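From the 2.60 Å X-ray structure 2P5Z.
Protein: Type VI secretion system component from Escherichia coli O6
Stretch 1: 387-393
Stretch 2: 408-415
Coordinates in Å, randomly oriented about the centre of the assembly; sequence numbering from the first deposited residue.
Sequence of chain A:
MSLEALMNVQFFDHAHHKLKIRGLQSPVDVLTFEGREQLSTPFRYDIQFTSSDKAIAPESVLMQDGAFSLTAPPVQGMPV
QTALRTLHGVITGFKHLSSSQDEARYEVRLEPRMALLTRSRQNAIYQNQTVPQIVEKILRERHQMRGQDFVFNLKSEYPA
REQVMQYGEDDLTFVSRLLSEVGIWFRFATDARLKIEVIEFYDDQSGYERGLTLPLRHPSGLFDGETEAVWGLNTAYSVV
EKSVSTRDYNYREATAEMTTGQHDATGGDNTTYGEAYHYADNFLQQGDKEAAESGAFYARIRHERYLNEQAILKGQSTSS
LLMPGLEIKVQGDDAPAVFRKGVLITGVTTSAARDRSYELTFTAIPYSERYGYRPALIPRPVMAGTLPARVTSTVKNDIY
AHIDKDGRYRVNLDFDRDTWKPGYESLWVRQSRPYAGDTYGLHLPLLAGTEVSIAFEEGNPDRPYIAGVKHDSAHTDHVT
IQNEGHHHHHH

Stretch 1 387-393: LPARVTS
Stretch 2 408-415: RYRVNLDF

Strands 387-391 and 409-412 of one chain pair antiparallel, their axes 4.5 Å apart at closest and their N-to-C directions 123° apart; 619 Å² is buried, both sides summed. Arg408, in loop conformation (phi/psi 74/60) after a cis peptide bond, stays out of reach. Tyr409 (-76/149, chi1 m, chi2 92°) points toward stretch 1 and sets CD2 3.8 Å from Val391 CG1, an apolar contact made obliquely to the ring. Arg410 (-94/121; t, t, p, chi4 85°) supplies its carbonyl as a double acceptor: Thr392 N lies 3.3 Å and Thr392 OG1 2.9 Å from Arg410 O. Rotamer p (43°) brings the threonine hydroxyl to that oxygen, extending the ladder beyond the strand, and also places OG1 over one guanidinium face, 3.7 Å from Arg410 CZ. Val411 (-120/152, chi1 99°, between wells) faces Val391 (-69/130, t) in a non-hydrogen-bonded pair, CA to CA 4.6 Å. On their shared, buried face, Val391 CG2 meets Val411 CG2 at 4.1 Å and Ala389 CB meets Val411 CG1 at 3.6 Å; Ala389 CA lies 4.3 Å from Leu413 CA. Asn412 (-125/128, chi1 t) and Arg390 (-114/128, chi1 m) form the hydrogen-bonded pair, CA to CA 5.1 Å: Arg390 N donates to Asn412 O (2.7 Å, 175°), and Asn412 N to Arg390 O (2.8 Å, 149°). Their side chains share the other face, where Thr392 CG2 approaches Asn412 CB at 3.8 Å. Leu413 (-123/24, chi1 p) leaves the strand, with CB 4.0 Å from Ala389 CB. Asp414 (-87/143) points away, but one water links its O to Arg390 NH1, 2.8 Å from each. Phe415 (chi1 m, chi2 90°) brings CZ to 3.7 Å from Pro388 CB, its edge near Pro388 O, while CE2 lies over the Arg390 guanidinium, 3.9 Å from Arg390 NH1.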

# COMPACT_ATOMS: atom_id res chain seq x y z
N LEU A 387 5.72 -2.77 -25.70
CA LEU A 387 5.63 -4.22 -25.96
C LEU A 387 6.16 -4.55 -27.35
O LEU A 387 5.80 -3.90 -28.33
CB LEU A 387 4.20 -4.74 -25.82
CG LEU A 387 3.57 -4.67 -24.44
CD1 LEU A 387 2.18 -5.25 -24.51
CD2 LEU A 387 4.45 -5.42 -23.45
N PRO A 388 7.03 -5.57 -27.44
CA PRO A 388 7.48 -6.01 -28.75
C PRO A 388 6.37 -6.75 -29.49
O PRO A 388 5.58 -7.47 -28.86
CB PRO A 388 8.63 -6.97 -28.43
CG PRO A 388 8.33 -7.48 -27.06
CD PRO A 388 7.61 -6.36 -26.34
N ALA A 389 6.28 -6.54 -30.79
CA ALA A 389 5.35 -7.32 -31.59
C ALA A 389 5.96 -7.65 -32.95
O ALA A 389 6.93 -7.03 -33.36
CB ALA A 389 4.07 -6.57 -31.76
N ARG A 390 5.38 -8.64 -33.62
CA ARG A 390 5.75 -8.97 -34.98
C ARG A 390 4.60 -8.67 -35.90
O ARG A 390 3.49 -9.13 -35.65
CB ARG A 390 6.10 -10.45 -35.11
CG ARG A 390 7.49 -10.78 -34.64
CD ARG A 390 8.04 -11.96 -35.41
NE ARG A 390 9.46 -12.14 -35.12
CZ ARG A 390 9.94 -12.94 -34.16
NH1 ARG A 390 9.09 -13.63 -33.40
NH2 ARG A 390 11.25 -13.04 -33.97
N VAL A 391 4.86 -7.90 -36.96
CA VAL A 391 3.86 -7.66 -38.01
C VAL A 391 3.61 -8.95 -38.78
O VAL A 391 4.55 -9.64 -39.17
CB VAL A 391 4.27 -6.53 -38.97
CG1 VAL A 391 3.09 -6.10 -39.81
CG2 VAL A 391 4.77 -5.33 -38.18
N THR A 392 2.34 -9.32 -38.93
CA THR A 392 1.95 -10.54 -39.64
C THR A 392 1.38 -10.22 -41.02
O THR A 392 1.22 -9.05 -41.39
CB THR A 392 0.93 -11.40 -38.84
OG1 THR A 392 -0.08 -10.56 -38.25
CG2 THR A 392 1.63 -12.21 -37.76
N SER A 393 1.07 -11.27 -41.78
CA SER A 393 0.54 -11.13 -43.13
C SER A 393 -0.67 -12.02 -43.38
O SER A 393 -1.17 -12.11 -44.50
CB SER A 393 1.64 -11.41 -44.14
OG SER A 393 2.22 -12.68 -43.89
N ARG A 408 -3.12 0.92 -39.42
CA ARG A 408 -3.84 -0.33 -39.06
C ARG A 408 -3.28 -1.69 -39.50
O ARG A 408 -3.96 -2.46 -40.18
CB ARG A 408 -5.36 -0.25 -39.22
CG ARG A 408 -6.06 0.43 -38.08
CD ARG A 408 -6.10 -0.47 -36.87
NE ARG A 408 -7.40 -0.35 -36.23
CZ ARG A 408 -8.43 -1.14 -36.50
NH1 ARG A 408 -9.58 -0.94 -35.87
NH2 ARG A 408 -8.33 -2.12 -37.39
N TYR A 409 -2.06 -1.98 -39.06
CA TYR A 409 -1.45 -3.30 -39.20
C TYR A 409 -2.04 -4.28 -38.19
O TYR A 409 -2.45 -3.87 -37.10
CB TYR A 409 0.05 -3.22 -38.94
CG TYR A 409 0.83 -2.38 -39.92
CD1 TYR A 409 1.06 -1.02 -39.69
CD2 TYR A 409 1.36 -2.95 -41.07
CE1 TYR A 409 1.78 -0.25 -40.59
CE2 TYR A 409 2.09 -2.19 -41.98
CZ TYR A 409 2.30 -0.84 -41.73
OH TYR A 409 3.02 -0.09 -42.63
N ARG A 410 -2.10 -5.56 -38.54
CA ARG A 410 -2.41 -6.59 -37.55
C ARG A 410 -1.10 -7.15 -37.01
O ARG A 410 -0.28 -7.69 -37.75
CB ARG A 410 -3.28 -7.74 -38.08
CG ARG A 410 -3.45 -8.86 -37.05
CD ARG A 410 -4.55 -9.85 -37.39
NE ARG A 410 -4.16 -10.78 -38.45
CZ ARG A 410 -3.49 -11.92 -38.25
NH1 ARG A 410 -3.11 -12.28 -37.03
NH2 ARG A 410 -3.18 -12.69 -39.29
N VAL A 411 -0.93 -7.02 -35.71
CA VAL A 411 0.35 -7.31 -35.11
C VAL A 411 0.21 -8.44 -34.09
O VAL A 411 -0.87 -8.66 -33.54
CB VAL A 411 0.95 -6.01 -34.56
CG1 VAL A 411 0.74 -5.85 -33.06
CG2 VAL A 411 2.38 -5.93 -34.94
N ASN A 412 1.29 -9.18 -33.89
CA ASN A 412 1.26 -10.39 -33.09
C ASN A 412 2.30 -10.27 -32.01
O ASN A 412 3.45 -9.97 -32.31
CB ASN A 412 1.63 -11.56 -33.98
CG ASN A 412 1.20 -12.89 -33.42
OD1 ASN A 412 1.69 -13.33 -32.37
ND2 ASN A 412 0.28 -13.56 -34.12
N LEU A 413 1.91 -10.50 -30.75
CA LEU A 413 2.85 -10.29 -29.63
C LEU A 413 3.16 -11.47 -28.70
O LEU A 413 3.57 -11.29 -27.57
CB LEU A 413 2.59 -8.97 -28.88
CG LEU A 413 1.33 -8.45 -28.18
CD1 LEU A 413 0.96 -7.12 -28.79
CD2 LEU A 413 0.18 -9.36 -28.29
N ASP A 414 2.98 -12.69 -29.21
CA ASP A 414 3.41 -13.88 -28.51
C ASP A 414 4.87 -14.14 -28.89
O ASP A 414 5.27 -13.90 -30.02
CB ASP A 414 2.53 -15.07 -28.90
CG ASP A 414 2.91 -16.36 -28.18
OD1 ASP A 414 3.38 -16.30 -27.02
OD2 ASP A 414 2.73 -17.44 -28.79
N PHE A 415 5.67 -14.61 -27.94
CA PHE A 415 7.08 -14.91 -28.20
C PHE A 415 7.50 -16.27 -27.66
O PHE A 415 6.73 -17.23 -27.70
CB PHE A 415 7.98 -13.79 -27.65
CG PHE A 415 7.99 -12.55 -28.50
CD1 PHE A 415 7.07 -11.53 -28.28
CD2 PHE A 415 8.92 -12.40 -29.52
CE1 PHE A 415 7.08 -10.39 -29.07
CE2 PHE A 415 8.93 -11.26 -30.30
CZ PHE A 415 8.01 -10.25 -30.08
O HOH W 1 6.47 -13.26 -32.50